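Local coordinates for protein RNA polymerase sigma factor SIGMA-28 (FliA) (Aquifex aeolicus, PDB 1RP3) that probably acts as a flagellar sigma factor, directing RNA polymerase to promoter DNA, and is held inactive here by the anti-sigma factor FlgM, at residues K102-K107 with K123-S128; E208-K211 with S216-R219. All blocks are in the same frame, centred on the assembly; numbering follows the deposited sequence.

Contact 1. Residues K102-K107 with K123-S128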
# COMPACT_ATOMS: atom_id res chain seq x y z
N LYS A 102 -12.44 -20.21 -4.60
CA LYS A 102 -12.75 -20.77 -3.28
C LYS A 102 -13.33 -22.18 -3.45
O LYS A 102 -12.90 -23.12 -2.78
CB LYS A 102 -13.73 -19.88 -2.52
CG LYS A 102 -13.12 -18.58 -2.01
CD LYS A 102 -14.15 -17.77 -1.23
CE LYS A 102 -13.56 -16.46 -0.72
NZ LYS A 102 -14.59 -15.64 -0.01
N GLU A 103 -14.26 -22.31 -4.39
CA GLU A 103 -14.90 -23.60 -4.66
C GLU A 103 -13.87 -24.63 -5.07
O GLU A 103 -13.81 -25.72 -4.49
CB GLU A 103 -15.97 -23.45 -5.76
CG GLU A 103 -17.23 -22.71 -5.28
CD GLU A 103 -18.32 -22.61 -6.34
OE1 GLU A 103 -18.21 -23.28 -7.39
OE2 GLU A 103 -19.29 -21.85 -6.12
N VAL A 104 -13.04 -24.28 -6.05
CA VAL A 104 -12.00 -25.16 -6.53
C VAL A 104 -11.08 -25.58 -5.39
O VAL A 104 -10.78 -26.76 -5.24
CB VAL A 104 -11.18 -24.51 -7.67
CG1 VAL A 104 -9.85 -25.21 -7.88
CG2 VAL A 104 -11.99 -24.55 -8.96
N VAL A 105 -10.67 -24.62 -4.57
CA VAL A 105 -9.78 -24.92 -3.45
C VAL A 105 -10.43 -25.91 -2.50
O VAL A 105 -9.82 -26.93 -2.16
CB VAL A 105 -9.38 -23.65 -2.65
CG1 VAL A 105 -8.43 -24.00 -1.53
CG2 VAL A 105 -8.72 -22.64 -3.55
N GLU A 106 -11.66 -25.63 -2.09
CA GLU A 106 -12.40 -26.50 -1.19
C GLU A 106 -12.60 -27.90 -1.78
O GLU A 106 -12.47 -28.90 -1.06
CB GLU A 106 -13.74 -25.88 -0.81
N LYS A 107 -12.89 -27.97 -3.08
CA LYS A 107 -13.09 -29.25 -3.76
C LYS A 107 -11.82 -30.11 -3.75
O LYS A 107 -11.89 -31.33 -3.60
CB LYS A 107 -13.57 -29.02 -5.20
N LYS A 123 -4.36 -25.68 -12.23
CA LYS A 123 -4.71 -26.79 -13.12
C LYS A 123 -6.22 -27.06 -13.14
O LYS A 123 -6.81 -27.18 -14.21
CB LYS A 123 -3.94 -28.08 -12.74
N GLU A 124 -6.85 -27.16 -11.97
CA GLU A 124 -8.29 -27.39 -11.92
C GLU A 124 -9.06 -26.23 -12.54
O GLU A 124 -10.23 -26.38 -12.90
CB GLU A 124 -8.79 -27.61 -10.49
CG GLU A 124 -9.24 -29.04 -10.21
CD GLU A 124 -10.40 -29.52 -11.08
OE1 GLU A 124 -11.57 -29.34 -10.68
OE2 GLU A 124 -10.13 -30.07 -12.17
N LEU A 125 -8.41 -25.07 -12.64
CA LEU A 125 -9.00 -23.86 -13.21
C LEU A 125 -8.73 -23.75 -14.72
O LEU A 125 -9.45 -23.06 -15.44
CB LEU A 125 -8.48 -22.62 -12.48
CG LEU A 125 -9.05 -22.35 -11.08
CD1 LEU A 125 -8.21 -21.34 -10.32
CD2 LEU A 125 -10.49 -21.88 -11.19
N GLY A 126 -7.69 -24.44 -15.19
CA GLY A 126 -7.34 -24.39 -16.60
C GLY A 126 -6.59 -23.13 -16.97
O GLY A 126 -6.79 -22.57 -18.05
N ILE A 127 -5.72 -22.67 -16.07
CA ILE A 127 -4.93 -21.46 -16.29
C ILE A 127 -3.51 -21.67 -15.76
O ILE A 127 -3.22 -22.65 -15.08
CB ILE A 127 -5.55 -20.24 -15.55
CG1 ILE A 127 -5.63 -20.52 -14.04
CG2 ILE A 127 -6.92 -19.91 -16.13
CD1 ILE A 127 -6.31 -19.43 -13.24
N SER A 128 -2.62 -20.75 -16.09
CA SER A 128 -1.24 -20.84 -15.62
C SER A 128 -1.18 -20.34 -14.18
O SER A 128 -2.12 -19.70 -13.69
CB SER A 128 -0.31 -20.01 -16.51
OG SER A 128 -0.69 -18.64 -16.50

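Contact 2. Residues E208-K211 with S216-R219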
# COMPACT_ATOMS: atom_id res chain seq x y z
N GLU A 208 6.14 -14.44 -0.05
CA GLU A 208 7.12 -14.68 0.99
C GLU A 208 6.46 -15.27 2.22
O GLU A 208 7.03 -16.10 2.91
CB GLU A 208 7.83 -13.38 1.37
CG GLU A 208 8.49 -12.68 0.20
CD GLU A 208 9.43 -13.58 -0.59
OE1 GLU A 208 10.19 -14.36 0.02
OE2 GLU A 208 9.43 -13.50 -1.84
N VAL A 209 5.23 -14.84 2.48
CA VAL A 209 4.50 -15.34 3.63
C VAL A 209 4.21 -16.82 3.43
O VAL A 209 4.26 -17.60 4.38
CB VAL A 209 3.22 -14.53 3.85
CG1 VAL A 209 2.38 -15.15 4.94
CG2 VAL A 209 3.58 -13.09 4.22
N ALA A 210 3.98 -17.21 2.18
CA ALA A 210 3.70 -18.61 1.84
C ALA A 210 4.88 -19.52 2.18
O ALA A 210 4.70 -20.64 2.64
CB ALA A 210 3.35 -18.73 0.35
N LYS A 211 6.10 -19.02 1.95
CA LYS A 211 7.31 -19.77 2.24
C LYS A 211 7.52 -19.93 3.74
O LYS A 211 7.88 -21.00 4.23
CB LYS A 211 8.52 -19.08 1.59
CG LYS A 211 8.44 -19.04 0.06
CD LYS A 211 9.31 -17.94 -0.56
CE LYS A 211 10.80 -18.16 -0.37
NZ LYS A 211 11.58 -17.08 -1.05
N SER A 216 0.59 -22.76 0.53
CA SER A 216 0.44 -22.21 -0.82
C SER A 216 0.12 -20.72 -0.79
O SER A 216 -0.29 -20.18 0.24
CB SER A 216 -0.70 -22.91 -1.56
OG SER A 216 -1.94 -22.55 -0.97
N VAL A 217 0.27 -20.06 -1.93
CA VAL A 217 -0.03 -18.64 -2.05
C VAL A 217 -1.55 -18.48 -2.00
O VAL A 217 -2.06 -17.54 -1.40
CB VAL A 217 0.53 -18.04 -3.36
CG1 VAL A 217 0.11 -16.56 -3.51
CG2 VAL A 217 2.05 -18.15 -3.36
N SER A 218 -2.27 -19.43 -2.59
CA SER A 218 -3.73 -19.41 -2.57
C SER A 218 -4.26 -19.41 -1.13
O SER A 218 -5.23 -18.71 -0.82
CB SER A 218 -4.28 -20.62 -3.31
OG SER A 218 -3.77 -20.64 -4.63
N ARG A 219 -3.62 -20.19 -0.26
CA ARG A 219 -4.01 -20.27 1.13
C ARG A 219 -3.75 -18.96 1.87
O ARG A 219 -4.60 -18.48 2.63
CB ARG A 219 -3.29 -21.42 1.83
CG ARG A 219 -3.49 -21.50 3.34
CD ARG A 219 -4.96 -21.60 3.70
NE ARG A 219 -5.14 -21.67 5.15
CZ ARG A 219 -6.30 -21.89 5.76
NH1 ARG A 219 -7.41 -22.07 5.05
NH2 ARG A 219 -6.34 -21.93 7.09

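Contact 1. Residues K102-K107 with K123-S128
Val104 meets Glu124 and Leu125 in a small apolar surface contact, where helix 92-112 packs beside the last turn of the short helix 118-125. The nearest CA atoms of the two segments, those of Val104 and Glu124, are 6.9 Å apart, and the two segments bury 133 Å² between them. No hydrogen bond crosses the gap. Val104 illustrates how one branched side chain can serve two neighbours. Its CG1, set anti to the backbone N (chi1 162°), lies 3.7 Å from Glu124 CB, while Val104 CG2 reaches Leu125 CD2 at 3.8 Å. Glu124 thus offers the aliphatic root of its chain, which then bends at chi2 and also packs on Leu108. Leu125 starts out to one side of the partner helix, yet its CD2 methyl still closes on the valine and its side chain touches Ile101 as well. Ile101, Val104 and Leu108, spaced by three and four residues, therefore present one face of helix 92-112 to the short helix. Both elements belong to sigma-70 region 3, a family grouped with the helix-turn-helix proteins. In the turn between helices 118-125 and 129-158, Gly126, at positive phi (79°), ends the first helix in a Schellman motif; one of its bonds runs from Gly126 N to Lys123 O at 3.0 Å. Two residues on, Ser128 is the N-cap of helix 129-158, its OG hydrogen-bonded to the backbone N of Glu131.

Contact 2. Residues E208-K211 with S216-R219
Ser216 OG accepts a hydrogen bond from Arg219 N at 3.0 Å, with an N-H...O angle of 151°, and so caps the first turn of helix 217-236, while the carbonyl oxygen of the same serine lies against Ala210. This is the turn of the helix-turn-helix in sigma-70 region 4: helix 206-212 leads in, and helix 217-236 probably corresponds to the recognition helix, which in sigma-70 relatives reads the -35 promoter element. Between the two segments the nearest CA atoms are those of Ala210 and Val217, 5.4 Å apart. The small Ala210 methyl points at the start of the second helix, with CB 3.9 Å from Ser216 O. On Val217, CG1 stands anti to the backbone N (chi1 176°), which places CG2 beside that nitrogen and 4.0 Å from Ala210 CB. Val217 also packs on Phe133 of helix 129-158. Asp118 accepts a hydrogen bond from Val217 N through OD2 and pairs through OD1 with Ser218 OG; this carboxylate at a helix start probably gains from the helix dipole. Such packing of region 4 on region 3 fits the inactive conformation of the complex. Ahead of the turn, on helix 206-212, Glu208 packs on Val60 of the FlgM chain and forms a salt bridge with Lys211, whose NZ approaches Glu208 OE1 at 3.2 Å from the syn side, 18° out of the carboxylate plane.

The two contacts show how similar helix pairings differ with depth. Contact 1 is a surface contact within region 3, whereas contact 2 is largely buried and lies in region 4. Contact 1 relies on branched and aliphatic side-chain carbons alone; contact 2 sets a single methyl against backbone as well as side chain. Their centres are 16 Å apart and the nearest atoms about 5 Å, without touching, and no helix carries segments of both. They are nevertheless connected through helix 118-125, whose last turn supplies one side of contact 1 while its first residue is hydrogen-bonded to the helix start in contact 2.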